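Local coordinates for protein glutathione S-transferase enzyme with thioredoxin-like domain (Xenorhabdus nematophila, PDB 4L8E) that probably transfers glutathione to other molecules as a member of the glutathione S-transferase family, and binds two glutathione molecules per subunit, at residues 137-142 against 166-171. Residues are numbered along the deposited sequence; the frame is centred on the assembly and turned at random.
With GSH (glutathione), chain B.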
ATOM      1  N   PRO A 137      -3.241   0.348  -7.303  1.00 14.14           N
ATOM      2  CA  PRO A 137      -3.809  -0.956  -7.601  1.00 14.28           C
ATOM      3  C   PRO A 137      -5.075  -0.858  -8.434  1.00 15.81           C
ATOM      4  O   PRO A 137      -5.258  -1.639  -9.347  1.00 15.62           O
ATOM      5  CB  PRO A 137      -4.105  -1.524  -6.210  1.00 17.58           C
ATOM      6  CG  PRO A 137      -3.038  -0.923  -5.377  1.00 13.75           C
ATOM      7  CD  PRO A 137      -2.875   0.466  -5.884  1.00 13.19           C
ATOM      8  N   MET A 138      -5.945   0.095  -8.136  1.00 14.90           N
ATOM      9  CA  MET A 138      -7.215   0.149  -8.867  1.00 15.69           C
ATOM     10  C   MET A 138      -7.062   0.730 -10.282  1.00 15.52           C
ATOM     11  O   MET A 138      -7.676   0.228 -11.230  1.00 17.11           O
ATOM     12  CB  MET A 138      -8.257   0.925  -8.074  1.00 15.31           C
ATOM     13  CG  MET A 138      -8.593   0.264  -6.744  1.00 14.42           C
ATOM     14  SD  MET A 138      -9.370  -1.350  -7.030  1.00 22.29           S
ATOM     15  CE  MET A 138      -8.019  -2.471  -6.648  1.00 22.85           C
ATOM     16  N   LEU A 139      -6.256   1.781 -10.442  1.00 13.46           N
ATOM     17  CA  LEU A 139      -6.004   2.293 -11.788  1.00 15.01           C
ATOM     18  C   LEU A 139      -5.302   1.242 -12.648  1.00 13.62           C
ATOM     19  O   LEU A 139      -5.506   1.183 -13.871  1.00 17.03           O
ATOM     20  CB  LEU A 139      -5.219   3.599 -11.747  1.00 15.70           C
ATOM     21  CG  LEU A 139      -5.963   4.778 -11.131  1.00 18.71           C
ATOM     22  CD1 LEU A 139      -5.059   6.022 -11.090  1.00 17.97           C
ATOM     23  CD2 LEU A 139      -7.294   5.079 -11.837  1.00 28.60           C
ATOM     24  N   GLY A 140      -4.480   0.403 -12.022  1.00 15.54           N
ATOM     25  CA  GLY A 140      -3.828  -0.687 -12.729  1.00 15.15           C
ATOM     26  C   GLY A 140      -4.834  -1.713 -13.233  1.00 18.81           C
ATOM     27  O   GLY A 140      -4.615  -2.353 -14.256  1.00 16.49           O
ATOM     28  N   GLN A 141      -5.934  -1.904 -12.507  1.00 17.74           N
ATOM     29  CA  GLN A 141      -6.947  -2.849 -12.984  1.00 17.96           C
ATOM     30  C   GLN A 141      -7.704  -2.196 -14.131  1.00 18.41           C
ATOM     31  O   GLN A 141      -8.101  -2.855 -15.101  1.00 19.82           O
ATOM     32  CB  GLN A 141      -7.930  -3.236 -11.882  1.00 19.79           C
ATOM     33  CG  GLN A 141      -7.291  -3.765 -10.625  1.00 16.78           C
ATOM     34  CD  GLN A 141      -6.170  -4.748 -10.900  1.00 19.74           C
ATOM     35  OE1 GLN A 141      -6.388  -5.806 -11.485  1.00 20.25           O
ATOM     36  NE2 GLN A 141      -4.944  -4.395 -10.476  1.00 20.76           N
ATOM     37  N   ASN A 142      -7.913  -0.890 -14.008  1.00 17.90           N
ATOM     38  CA  ASN A 142      -8.465  -0.091 -15.094  1.00 18.73           C
ATOM     39  C   ASN A 142      -7.603  -0.274 -16.335  1.00 20.90           C
ATOM     40  O   ASN A 142      -8.118  -0.592 -17.421  1.00 22.25           O
ATOM     41  CB  ASN A 142      -8.601   1.370 -14.636  1.00 20.51           C
ATOM     42  CG  ASN A 142      -9.022   2.309 -15.735  1.00 31.17           C
ATOM     43  OD1 ASN A 142      -8.564   2.218 -16.879  1.00 28.38           O
ATOM     44  ND2 ASN A 142      -9.887   3.248 -15.390  1.00 25.71           N
ATOM     45  N   ARG A 166     -13.963   7.599  -8.479  1.00 17.08           N
ATOM     46  CA  ARG A 166     -14.010   7.855  -7.035  1.00 15.29           C
ATOM     47  C   ARG A 166     -12.658   8.308  -6.499  1.00 16.10           C
ATOM     48  O   ARG A 166     -12.558   9.227  -5.680  1.00 16.28           O
ATOM     49  CB  ARG A 166     -14.433   6.608  -6.274  1.00 15.33           C
ATOM     50  CG  ARG A 166     -14.761   6.859  -4.805  1.00 15.87           C
ATOM     51  CD  ARG A 166     -14.921   5.563  -4.028  1.00 16.26           C
ATOM     52  NE  ARG A 166     -13.660   4.867  -3.912  1.00 17.30           N
ATOM     53  CZ  ARG A 166     -12.690   5.183  -3.056  1.00 20.60           C
ATOM     54  NH1 ARG A 166     -12.878   6.134  -2.140  1.00 17.24           N
ATOM     55  NH2 ARG A 166     -11.534   4.503  -3.088  1.00 18.58           N
ATOM     56  N   LEU A 167     -11.629   7.617  -6.938  1.00 16.34           N
ATOM     57  CA  LEU A 167     -10.258   7.933  -6.548  1.00 16.01           C
ATOM     58  C   LEU A 167      -9.812   9.320  -6.985  1.00 15.52           C
ATOM     59  O   LEU A 167      -9.186  10.064  -6.193  1.00 16.12           O
ATOM     60  CB  LEU A 167      -9.322   6.860  -7.111  1.00 15.04           C
ATOM     61  CG  LEU A 167      -9.447   5.526  -6.380  1.00 14.72           C
ATOM     62  CD1 LEU A 167      -8.861   4.417  -7.234  1.00 18.39           C
ATOM     63  CD2 LEU A 167      -8.772   5.552  -5.031  1.00 16.70           C
ATOM     64  N   TYR A 168     -10.126   9.694  -8.228  1.00 15.87           N
ATOM     65  CA  TYR A 168      -9.793  11.034  -8.699  1.00 18.71           C
ATOM     66  C   TYR A 168     -10.568  12.096  -7.916  1.00 19.42           C
ATOM     67  O   TYR A 168     -10.071  13.182  -7.655  1.00 16.72           O
ATOM     68  CB  TYR A 168     -10.004  11.179 -10.215  1.00 16.34           C
ATOM     69  CG  TYR A 168      -8.771  10.762 -11.018  1.00 17.92           C
ATOM     70  CD1 TYR A 168      -8.561   9.432 -11.371  1.00 18.88           C
ATOM     71  CD2 TYR A 168      -7.812  11.692 -11.401  1.00 18.74           C
ATOM     72  CE1 TYR A 168      -7.446   9.041 -12.078  1.00 16.60           C
ATOM     73  CE2 TYR A 168      -6.697  11.308 -12.117  1.00 18.40           C
ATOM     74  CZ  TYR A 168      -6.516   9.988 -12.452  1.00 16.10           C
ATOM     75  OH  TYR A 168      -5.397   9.644 -13.157  1.00 18.98           O
ATOM     76  N   LYS A 169     -11.784  11.761  -7.519  1.00 15.68           N
ATOM     77  CA  LYS A 169     -12.601  12.684  -6.727  1.00 16.42           C
ATOM     78  C   LYS A 169     -11.989  12.885  -5.333  1.00 16.40           C
ATOM     79  O   LYS A 169     -11.897  14.015  -4.849  1.00 18.79           O
ATOM     80  CB  LYS A 169     -14.030  12.173  -6.614  1.00 17.78           C
ATOM     81  CG  LYS A 169     -14.913  13.047  -5.761  1.00 24.80           C
ATOM     82  CD  LYS A 169     -16.309  12.430  -5.607  1.00 31.23           C
ATOM     83  CE  LYS A 169     -17.297  13.426  -5.030  1.00 44.58           C
ATOM     84  NZ  LYS A 169     -18.569  12.764  -4.632  1.00 44.76           N
ATOM     85  N   VAL A 170     -11.528  11.804  -4.718  1.00 15.35           N
ATOM     86  CA  VAL A 170     -10.836  11.892  -3.429  1.00 14.26           C
ATOM     87  C   VAL A 170      -9.590  12.773  -3.587  1.00 15.52           C
ATOM     88  O   VAL A 170      -9.317  13.654  -2.763  1.00 16.64           O
ATOM     89  CB  VAL A 170     -10.478  10.484  -2.911  1.00 14.32           C
ATOM     90  CG1 VAL A 170      -9.475  10.554  -1.751  1.00 16.50           C
ATOM     91  CG2 VAL A 170     -11.750   9.732  -2.454  1.00 18.01           C
ATOM     92  N   LEU A 171      -8.814  12.490  -4.620  1.00 17.34           N
ATOM     93  CA  LEU A 171      -7.596  13.249  -4.868  1.00 16.60           C
ATOM     94  C   LEU A 171      -7.907  14.732  -5.068  1.00 17.30           C
ATOM     95  O   LEU A 171      -7.271  15.624  -4.464  1.00 17.02           O
ATOM     96  CB  LEU A 171      -6.874  12.655  -6.081  1.00 16.69           C
ATOM     97  CG  LEU A 171      -5.553  13.303  -6.501  1.00 17.59           C
ATOM     98  CD1 LEU A 171      -4.551  13.153  -5.387  1.00 17.33           C
ATOM     99  CD2 LEU A 171      -5.052  12.710  -7.794  1.00 16.83           C
TER
HETATM  100  N1  GSH B 301       0.755  -8.936 -14.103  1.00 25.27           N
HETATM  101  CA1 GSH B 301       0.329  -7.591 -14.210  1.00 27.91           C
HETATM  102  C1  GSH B 301      -1.137  -7.566 -14.539  1.00 43.39           C
HETATM  103  O11 GSH B 301      -1.672  -8.549 -15.142  1.00 37.00           O
HETATM  104  O12 GSH B 301      -1.836  -6.549 -14.229  1.00 37.30           O
HETATM  105  CB1 GSH B 301       1.089  -6.933 -15.296  1.00 23.03           C
HETATM  106  CG1 GSH B 301       0.698  -5.484 -15.508  1.00 23.10           C
HETATM  107  CD1 GSH B 301       1.295  -4.581 -14.448  1.00 21.86           C
HETATM  108  OE1 GSH B 301       2.296  -4.900 -13.846  1.00 22.69           O
HETATM  109  N2  GSH B 301       0.619  -3.329 -14.168  1.00 21.84           N
HETATM  110  CA2 GSH B 301       1.126  -2.424 -13.189  1.00 18.94           C
HETATM  111  C2  GSH B 301       0.073  -2.291 -12.100  1.00 17.37           C
HETATM  112  O2  GSH B 301      -1.146  -2.352 -12.318  1.00 19.79           O
HETATM  113  CB2 GSH B 301       1.392  -1.081 -13.763  1.00 22.49           C
HETATM  114  SG2 GSH B 301       2.757  -1.144 -14.934  1.00 30.91           S
HETATM  115  N3  GSH B 301       0.504  -2.115 -10.756  1.00 17.63           N
HETATM  116  CA3 GSH B 301      -0.500  -1.996  -9.726  1.00 17.61           C
HETATM  117  C3  GSH B 301       0.031  -1.180  -8.617  1.00 18.65           C
HETATM  118  O31 GSH B 301       0.902  -0.304  -8.852  1.00 17.29           O
HETATM  119  O32 GSH B 301      -0.405  -1.392  -7.450  1.00 17.48           O
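Leu-139 reaches across from helix 118-145 with both methyls against CE1 of the Tyr-168 ring on helix 154-175. Its CD2 meets the ring edge near the plane, 4.0 Å from Tyr-168 CE1, and its CD1 comes equally close to the same carbon from above the plane. Leucine and tyrosine side chains cross at about a right angle; Phe-135 also meets the tyrosine ring, with the planes at about 55°. Beyond the contact, a hydrogen bond with Gln-203 OE1 ties down the hydroxyl end of Tyr-168. One residue back on each helix, Leu-167 CD1 presses on Met-138 CB at 3.6 Å. With CG anti to its carbonyl carbon (chi1 -63°) and further bends at chi2 and chi3, the Met-138 chain turns its end away from 166-171, and the leucine methyl packs mainly on the beta carbon. Trp-130 and Phe-135 also touch Leu-167, making this a buried, largely apolar joint. The other side of segment 137-142 serves the ligand. Gly-140 CA approaches glutathione O2 to 3.2 Å, the glycine's lack of a side chain letting the ligand come up to the helix backbone, while Pro-137 CG lies 3.4 Å from the carboxylate oxygen O32. Gln-141 folds back so that its NE2 donates to Pro-137 O at 3.0 Å, close to its own amide plane; the same carbonyl also accepts from Gln-141 N. Its OE1 is hydrogen-bonded to Tyr-160 and Arg-159 of the second subunit. The helix thus packs on its neighbour through one side and lines a glutathione pocket with another, an arrangement characteristic of the all-helical C-terminal domain of the glutathione S-transferase fold.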